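Local atomic coordinates of hypothetical protein PA2218 (Pseudomonas aeruginosa, PDB entry 2HDW), a protein that is of unknown function but has the alpha/beta hydrolase fold and is probably a hydrolase. Residues Thr207-Ser211 with Lys212-Asp216; Leu311-Gly314 with Glu315-Ser319; Asp352-Phe356 with Asp357-Gly361. All coordinates share one frame; numbering follows the deposited sequence.

Interaction 1 (Thr207-Ser211 with Lys212-Asp216); sequences TRVMS and KGYND
Lys-212, Val-209 and Arg-208 carry this contact, which closes the C-terminal end of helix 206-212. The amide of Lys-212 donates to Arg-208 O at 2.8 Å with an N-H...O angle of 163°, a regular last helical turn. One residue on, the bond from Gly-213 N to Val-209 O is also 2.8 Å long but weak, since its angle falls to 127°: Gly-213 is where the chain leaves helical geometry, with a positive phi. A type II beta turn from Gly-213 to Asp-216 then brings the chain round.

Two separate groups of side chains meet at this exit. Val-209 places CG2 anti to its backbone N, and that methyl sits over one face of the Tyr-214 ring, 4.2 Å from its centroid and offset toward the rim, a CH-pi contact. Arg-208 and Lys-212 bring like charges together, NH1 to NZ at 3.6 Å. Asp-216 OD2 lies at the in-plane edge of the Arg-208 guanidinium, 3.9 Å from NH1, and the two planes are nearly coplanar; the salt bridge is long, but the carboxylate's negative charge may still ease the repulsion between Arg-208 and Lys-212. Within the helix, Ser-211 OG folds back beside its own N (chi1 -63°) and donates to Thr-207 O at 2.8 Å, on the opposite face of that carbonyl from Ser-211 N.

The Tyr-214 hydroxyl is hydrogen-bonded to that of Tyr-204, and its ring meets Phe-259 edge-to-face. Arg-208 and Val-209 rest on Phe-322 of helix 320-329, while Met-210 packs against helix 289-292.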
loop_
_atom_site.group_PDB
_atom_site.type_symbol
_atom_site.label_atom_id
_atom_site.label_comp_id
_atom_site.label_asym_id
_atom_site.label_seq_id
_atom_site.Cartn_x
_atom_site.Cartn_y
_atom_site.Cartn_z
ATOM N N THR A 207 0.617 12.268 0.419
ATOM C CA THR A 207 0.225 13.627 0.793
ATOM C C THR A 207 1.098 14.614 0.025
ATOM O O THR A 207 0.633 15.674 -0.405
ATOM C CB THR A 207 0.349 13.898 2.328
ATOM O OG1 THR A 207 1.723 13.819 2.742
ATOM C CG2 THR A 207 -0.485 12.895 3.108
ATOM N N ARG A 208 2.362 14.253 -0.170
ATOM C CA ARG A 208 3.272 15.117 -0.911
ATOM C C ARG A 208 2.879 15.188 -2.387
ATOM O O ARG A 208 2.814 16.271 -2.963
ATOM C CB ARG A 208 4.713 14.611 -0.797
ATOM C CG ARG A 208 5.713 15.400 -1.633
ATOM C CD ARG A 208 7.101 14.770 -1.582
ATOM N NE ARG A 208 7.783 15.037 -0.317
ATOM C CZ ARG A 208 8.429 16.168 -0.039
ATOM N NH1 ARG A 208 8.491 17.141 -0.941
ATOM N NH2 ARG A 208 8.997 16.329 1.147
ATOM N N VAL A 209 2.597 14.042 -3.002
ATOM C CA VAL A 209 2.254 14.052 -4.420
ATOM C C VAL A 209 0.941 14.776 -4.712
ATOM O O VAL A 209 0.819 15.452 -5.733
ATOM C CB VAL A 209 2.205 12.617 -5.012
ATOM C CG1 VAL A 209 0.965 11.873 -4.545
ATOM C CG2 VAL A 209 2.239 12.695 -6.527
ATOM N N MET A 210 -0.040 14.652 -3.823
ATOM C CA MET A 210 -1.309 15.334 -4.047
ATOM C C MET A 210 -1.230 16.825 -3.732
ATOM O O MET A 210 -1.979 17.633 -4.298
ATOM C CB MET A 210 -2.425 14.678 -3.230
ATOM C CG MET A 210 -2.970 13.428 -3.906
ATOM S SD MET A 210 -4.575 12.897 -3.335
ATOM C CE MET A 210 -4.154 11.375 -2.593
ATOM N N SER A 211 -0.314 17.191 -2.842
ATOM C CA SER A 211 -0.146 18.587 -2.461
ATOM C C SER A 211 0.791 19.356 -3.393
ATOM O O SER A 211 0.509 20.506 -3.749
ATOM C CB SER A 211 0.376 18.680 -1.027
ATOM O OG SER A 211 -0.562 18.140 -0.113
ATOM N N LYS A 212 1.893 18.724 -3.798
ATOM C CA LYS A 212 2.883 19.374 -4.662
ATOM C C LYS A 212 3.039 18.797 -6.072
ATOM O O LYS A 212 3.832 19.312 -6.864
ATOM C CB LYS A 212 4.256 19.349 -3.983
ATOM C CG LYS A 212 4.292 19.949 -2.584
ATOM C CD LYS A 212 5.682 19.806 -1.975
ATOM C CE LYS A 212 5.773 20.488 -0.616
ATOM N NZ LYS A 212 7.115 20.293 0.014
ATOM N N GLY A 213 2.293 17.745 -6.393
ATOM C CA GLY A 213 2.419 17.137 -7.708
ATOM C C GLY A 213 3.766 16.439 -7.837
ATOM O O GLY A 213 4.505 16.327 -6.855
ATOM N N TYR A 214 4.094 15.967 -9.038
ATOM C CA TYR A 214 5.368 15.290 -9.260
ATOM C C TYR A 214 6.536 16.271 -9.297
ATOM O O TYR A 214 6.535 17.229 -10.068
ATOM C CB TYR A 214 5.321 14.488 -10.562
ATOM C CG TYR A 214 4.521 13.215 -10.451
ATOM C CD1 TYR A 214 4.979 12.152 -9.674
ATOM C CD2 TYR A 214 3.304 13.070 -11.116
ATOM C CE1 TYR A 214 4.245 10.971 -9.561
ATOM C CE2 TYR A 214 2.558 11.891 -11.011
ATOM C CZ TYR A 214 3.040 10.847 -10.230
ATOM O OH TYR A 214 2.326 9.679 -10.124
ATOM N N ASN A 215 7.533 16.023 -8.456
ATOM C CA ASN A 215 8.710 16.882 -8.386
ATOM C C ASN A 215 8.341 18.339 -8.101
ATOM O O ASN A 215 8.864 19.258 -8.730
ATOM C CB ASN A 215 9.501 16.782 -9.691
ATOM C CG ASN A 215 10.171 15.429 -9.861
ATOM O OD1 ASN A 215 11.118 15.096 -9.140
ATOM N ND2 ASN A 215 9.680 14.640 -10.811
ATOM N N ASP A 216 7.437 18.536 -7.145
ATOM C CA ASP A 216 6.992 19.871 -6.751
ATOM C C ASP A 216 6.633 20.761 -7.941
ATOM O O ASP A 216 7.215 21.825 -8.125
ATOM C CB ASP A 216 8.080 20.561 -5.922
ATOM C CG ASP A 216 8.405 19.816 -4.641
ATOM O OD1 ASP A 216 9.170 20.364 -3.822
ATOM O OD2 ASP A 216 7.906 18.683 -4.453
#

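Interaction 2 (Leu311-Gly314 with Glu315-Ser319); sequences LIHG and ERAHS
The imidazole of His-313 meets the following loop with its edge: Ala-317 CB and Ser-319 OG both lie near the ring plane, beside CD2 and NE2 respectively. The methyl approaches to 3.4 Å from CD2, a close van der Waals contact, and NE2 is hydrogen-bonded to Ser-319 OG at 2.9 Å, with either atom a possible donor. The position of that hydroxyl is somewhat less certain than the rest. A second flat group, the His-318 ring, carries Ser-319 CB over the centre of one face, 3.9 Å above its plane, while Phe-259 also stacks with this ring.

Ser-319 OG stands between its backbone N and carbonyl carbon (chi1 54°), which turns it to the NE2 side of the His-313 imidazole. The ring's other nitrogen, ND1, is hydrogen-bonded to Ser-323 OG; this bond, with the less certain one to Ser-319, would limit the rotation of the buried ring.

The chain bends here in a type I beta turn from Gly-314 to Ala-317, and Ala-317 N donates to Gly-314 O at 3.2 Å and 159°. The amide comes from above the carbonyl plane, 69° out of it, and therefore does not use a lone pair direction. Glu-315, whose CB points away from 311-314, accepts through OE1 from the backbone N of Gly-341.

The arrangement is the exit of strand 309-314 toward helix 320-329, a strand-to-helix connection of the alpha/beta hydrolase fold. Strands 197-201 and 334-339 flank strand 309-314 in the sheet.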
loop_
_atom_site.group_PDB
_atom_site.type_symbol
_atom_site.label_atom_id
_atom_site.label_comp_id
_atom_site.label_asym_id
_atom_site.label_seq_id
_atom_site.Cartn_x
_atom_site.Cartn_y
_atom_site.Cartn_z
ATOM N N LEU A 311 14.453 1.143 2.724
ATOM C CA LEU A 311 13.671 1.679 1.621
ATOM C C LEU A 311 14.291 1.143 0.334
ATOM O O LEU A 311 15.487 1.310 0.100
ATOM C CB LEU A 311 13.693 3.210 1.639
ATOM C CG LEU A 311 13.192 3.837 2.948
ATOM C CD1 LEU A 311 14.385 4.081 3.860
ATOM C CD2 LEU A 311 12.480 5.163 2.670
ATOM N N ILE A 312 13.475 0.487 -0.485
ATOM C CA ILE A 312 13.933 -0.109 -1.738
ATOM C C ILE A 312 13.351 0.660 -2.923
ATOM O O ILE A 312 12.172 0.993 -2.918
ATOM C CB ILE A 312 13.484 -1.593 -1.810
ATOM C CG1 ILE A 312 13.932 -2.320 -0.539
ATOM C CG2 ILE A 312 14.058 -2.268 -3.057
ATOM C CD1 ILE A 312 13.548 -3.793 -0.476
ATOM N N HIS A 313 14.167 0.937 -3.939
ATOM C CA HIS A 313 13.674 1.692 -5.089
ATOM C C HIS A 313 14.479 1.469 -6.369
ATOM O O HIS A 313 15.709 1.344 -6.339
ATOM C CB HIS A 313 13.659 3.192 -4.760
ATOM C CG HIS A 313 12.465 3.916 -5.303
ATOM N ND1 HIS A 313 11.537 4.533 -4.491
ATOM C CD2 HIS A 313 12.020 4.077 -6.571
ATOM C CE1 HIS A 313 10.568 5.037 -5.235
ATOM N NE2 HIS A 313 10.836 4.774 -6.501
ATOM N N GLY A 314 13.768 1.419 -7.492
ATOM C CA GLY A 314 14.413 1.233 -8.776
ATOM C C GLY A 314 15.189 2.474 -9.175
ATOM O O GLY A 314 14.729 3.602 -8.975
ATOM N N GLU A 315 16.372 2.258 -9.739
ATOM C CA GLU A 315 17.264 3.326 -10.182
ATOM C C GLU A 315 16.619 4.283 -11.189
ATOM O O GLU A 315 16.814 5.498 -11.120
ATOM C CB GLU A 315 18.511 2.706 -10.829
ATOM C CG GLU A 315 19.560 3.704 -11.304
ATOM C CD GLU A 315 20.385 3.173 -12.477
ATOM O OE1 GLU A 315 20.345 1.954 -12.742
ATOM O OE2 GLU A 315 21.078 3.979 -13.133
ATOM N N ARG A 316 15.858 3.726 -12.125
ATOM C CA ARG A 316 15.231 4.524 -13.173
ATOM C C ARG A 316 13.806 4.962 -12.869
ATOM O O ARG A 316 13.143 5.537 -13.731
ATOM C CB ARG A 316 15.230 3.736 -14.486
ATOM C CG ARG A 316 16.545 3.034 -14.803
ATOM C CD ARG A 316 17.699 4.010 -14.926
ATOM N NE ARG A 316 18.128 4.198 -16.312
ATOM C CZ ARG A 316 17.361 4.692 -17.280
ATOM N NH1 ARG A 316 16.108 5.051 -17.024
ATOM N NH2 ARG A 316 17.851 4.844 -18.505
ATOM N N ALA A 317 13.333 4.695 -11.658
ATOM C CA ALA A 317 11.967 5.066 -11.296
ATOM C C ALA A 317 11.767 6.575 -11.207
ATOM O O ALA A 317 12.586 7.292 -10.627
ATOM C CB ALA A 317 11.579 4.407 -9.971
ATOM N N HIS A 318 10.672 7.050 -11.790
ATOM C CA HIS A 318 10.331 8.472 -11.773
ATOM C C HIS A 318 10.065 8.895 -10.333
ATOM O O HIS A 318 10.154 10.072 -9.976
ATOM C CB HIS A 318 9.052 8.710 -12.577
ATOM C CG HIS A 318 7.838 8.081 -11.962
ATOM N ND1 HIS A 318 7.614 6.721 -11.978
ATOM C CD2 HIS A 318 6.812 8.622 -11.263
ATOM C CE1 HIS A 318 6.505 6.450 -11.314
ATOM N NE2 HIS A 318 5.999 7.586 -10.868
ATOM N N SER A 319 9.729 7.910 -9.511
ATOM C CA SER A 319 9.392 8.135 -8.113
ATOM C C SER A 319 10.539 7.914 -7.134
ATOM O O SER A 319 10.342 8.001 -5.922
ATOM C CB SER A 319 8.261 7.191 -7.737
ATOM O OG SER A 319 8.658 5.872 -8.065
#

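Interaction 3 (Asp352-Phe356 with Asp357-Gly361); sequences DRIPF and DRIAG
Pro-355, at the N-cap position of helix 356-366, starts the helix, and its carbonyl receives the amide of Ile-359. That bond, Ile-359 N to Pro-355 O, is 3.0 Å long with an N-H...O angle of 152° and lies in the carbonyl plane. The next residue repeats it: Ala-360 N donates to Phe-356 O at 2.8 Å and 169°. Pro-355 is also the centre of an inverse gamma turn, supported by the 2.9 Å bond from Phe-356 N to Ile-354 O, so the chain bends tightly just before it becomes helical.

Apolar side chains pack around this start. Ile-354 CG2 lies 3.5 Å above the Phe-356 ring plane, over its centre, and also reaches Ile-359 CD1 at 4.3 Å. Ile-359 holds CG1 beside its backbone N (chi1 -64°), which lays the branch along the Pro-355 carbonyl and carries CD1 obliquely to Phe-356 CD1, 4.4 Å away. Pro-355 CB also touches Arg-358 CB at 4.1 Å.

Asp-357 OD1 forms a salt bridge with Arg-123, and Arg-358 NH1 forms one with Glu-335. Phe-356 and Ile-359 pack on Met-120 of helix 112-122, with Tyr-116 edge-to-face to the phenyl ring, while Pro-355 and Ile-359 meet Ile-312 of strand 309-314.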
loop_
_atom_site.group_PDB
_atom_site.type_symbol
_atom_site.label_atom_id
_atom_site.label_comp_id
_atom_site.label_asym_id
_atom_site.label_seq_id
_atom_site.Cartn_x
_atom_site.Cartn_y
_atom_site.Cartn_z
ATOM N N ASP A 352 12.764 -10.787 -10.834
ATOM C CA ASP A 352 14.185 -10.558 -11.036
ATOM C C ASP A 352 14.569 -9.118 -10.705
ATOM O O ASP A 352 15.736 -8.745 -10.796
ATOM C CB ASP A 352 14.556 -10.879 -12.486
ATOM C CG ASP A 352 13.645 -10.187 -13.484
ATOM O OD1 ASP A 352 12.405 -10.349 -13.374
ATOM O OD2 ASP A 352 14.165 -9.485 -14.379
ATOM N N ARG A 353 13.583 -8.311 -10.323
ATOM C CA ARG A 353 13.832 -6.914 -9.976
ATOM C C ARG A 353 13.519 -6.666 -8.498
ATOM O O ARG A 353 14.142 -5.817 -7.853
ATOM C CB ARG A 353 12.985 -5.987 -10.859
ATOM C CG ARG A 353 13.246 -6.137 -12.359
ATOM C CD ARG A 353 14.691 -5.814 -12.701
ATOM N NE ARG A 353 15.025 -6.109 -14.094
ATOM C CZ ARG A 353 14.606 -5.407 -15.141
ATOM N NH1 ARG A 353 13.825 -4.350 -14.970
ATOM N NH2 ARG A 353 14.977 -5.759 -16.365
ATOM N N ILE A 354 12.546 -7.401 -7.968
ATOM C CA ILE A 354 12.180 -7.268 -6.554
ATOM C C ILE A 354 13.173 -8.089 -5.733
ATOM O O ILE A 354 13.273 -9.304 -5.909
ATOM C CB ILE A 354 10.755 -7.801 -6.278
ATOM C CG1 ILE A 354 9.738 -7.061 -7.156
ATOM C CG2 ILE A 354 10.410 -7.609 -4.806
ATOM C CD1 ILE A 354 8.314 -7.612 -7.048
ATOM N N PRO A 355 13.921 -7.438 -4.822
ATOM C CA PRO A 355 14.906 -8.144 -3.990
ATOM C C PRO A 355 14.305 -8.913 -2.811
ATOM O O PRO A 355 14.487 -8.533 -1.655
ATOM C CB PRO A 355 15.838 -7.022 -3.539
ATOM C CG PRO A 355 14.902 -5.871 -3.378
ATOM C CD PRO A 355 13.993 -5.980 -4.599
ATOM N N PHE A 356 13.601 -10.004 -3.105
ATOM C CA PHE A 356 12.978 -10.792 -2.050
ATOM C C PHE A 356 13.988 -11.429 -1.104
ATOM O O PHE A 356 13.714 -11.554 0.088
ATOM C CB PHE A 356 12.061 -11.864 -2.647
ATOM C CG PHE A 356 10.733 -11.332 -3.115
ATOM C CD1 PHE A 356 9.850 -10.745 -2.213
ATOM C CD2 PHE A 356 10.358 -11.437 -4.450
ATOM C CE1 PHE A 356 8.612 -10.270 -2.632
ATOM C CE2 PHE A 356 9.119 -10.967 -4.885
ATOM C CZ PHE A 356 8.245 -10.383 -3.979
ATOM N N ASP A 357 15.146 -11.841 -1.619
ATOM C CA ASP A 357 16.164 -12.437 -0.751
ATOM C C ASP A 357 16.493 -11.424 0.347
ATOM O O ASP A 357 16.476 -11.750 1.534
ATOM C CB ASP A 357 17.449 -12.753 -1.530
ATOM C CG ASP A 357 17.324 -13.980 -2.428
ATOM O OD1 ASP A 357 16.205 -14.502 -2.603
ATOM O OD2 ASP A 357 18.365 -14.417 -2.971
ATOM N N ARG A 358 16.791 -10.194 -0.070
ATOM C CA ARG A 358 17.130 -9.111 0.849
ATOM C C ARG A 358 15.993 -8.750 1.784
ATOM O O ARG A 358 16.221 -8.424 2.943
ATOM C CB ARG A 358 17.536 -7.863 0.070
ATOM C CG ARG A 358 19.015 -7.529 0.138
ATOM C CD ARG A 358 19.324 -6.475 1.195
ATOM N NE ARG A 358 19.086 -6.928 2.559
ATOM C CZ ARG A 358 19.305 -6.185 3.644
ATOM N NH1 ARG A 358 19.772 -4.950 3.517
ATOM N NH2 ARG A 358 19.054 -6.675 4.856
ATOM N N ILE A 359 14.768 -8.776 1.277
ATOM C CA ILE A 359 13.625 -8.453 2.109
ATOM C C ILE A 359 13.451 -9.542 3.171
ATOM O O ILE A 359 13.262 -9.238 4.347
ATOM C CB ILE A 359 12.343 -8.306 1.259
ATOM C CG1 ILE A 359 12.501 -7.118 0.297
ATOM C CG2 ILE A 359 11.141 -8.099 2.163
ATOM C CD1 ILE A 359 11.333 -6.907 -0.652
ATOM N N ALA A 360 13.539 -10.806 2.761
ATOM C CA ALA A 360 13.408 -11.918 3.698
ATOM C C ALA A 360 14.561 -11.880 4.707
ATOM O O ALA A 360 14.359 -12.068 5.913
ATOM C CB ALA A 360 13.420 -13.250 2.939
ATOM N N GLY A 361 15.772 -11.643 4.205
ATOM C CA GLY A 361 16.935 -11.580 5.073
ATOM C C GLY A 361 16.788 -10.460 6.087
ATOM O O GLY A 361 17.167 -10.600 7.250
#

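How the interactions relate
Interaction 2 lies between the others in space: Tyr-214 CE1 of interaction 1 packs on His-318 CD2 at 3.9 Å, and Ile-312 CD1 meets Ile-359 CG1 of interaction 3 at 3.6 Å. Interactions 1 and 3 stay about 19 Å apart at their nearest atoms. Their chemistry follows their place in the fold. Interaction 1, at the surface, ends a helix and brings charged side chains together; interaction 2, buried at the end of a central-sheet strand, combines a backbone turn with the edge of a histidine, including a less certain bond to a serine; interaction 3, partly buried, starts a helix with apolar packing. Helix 320-329, which follows 315-319, also receives side chains of 207-211.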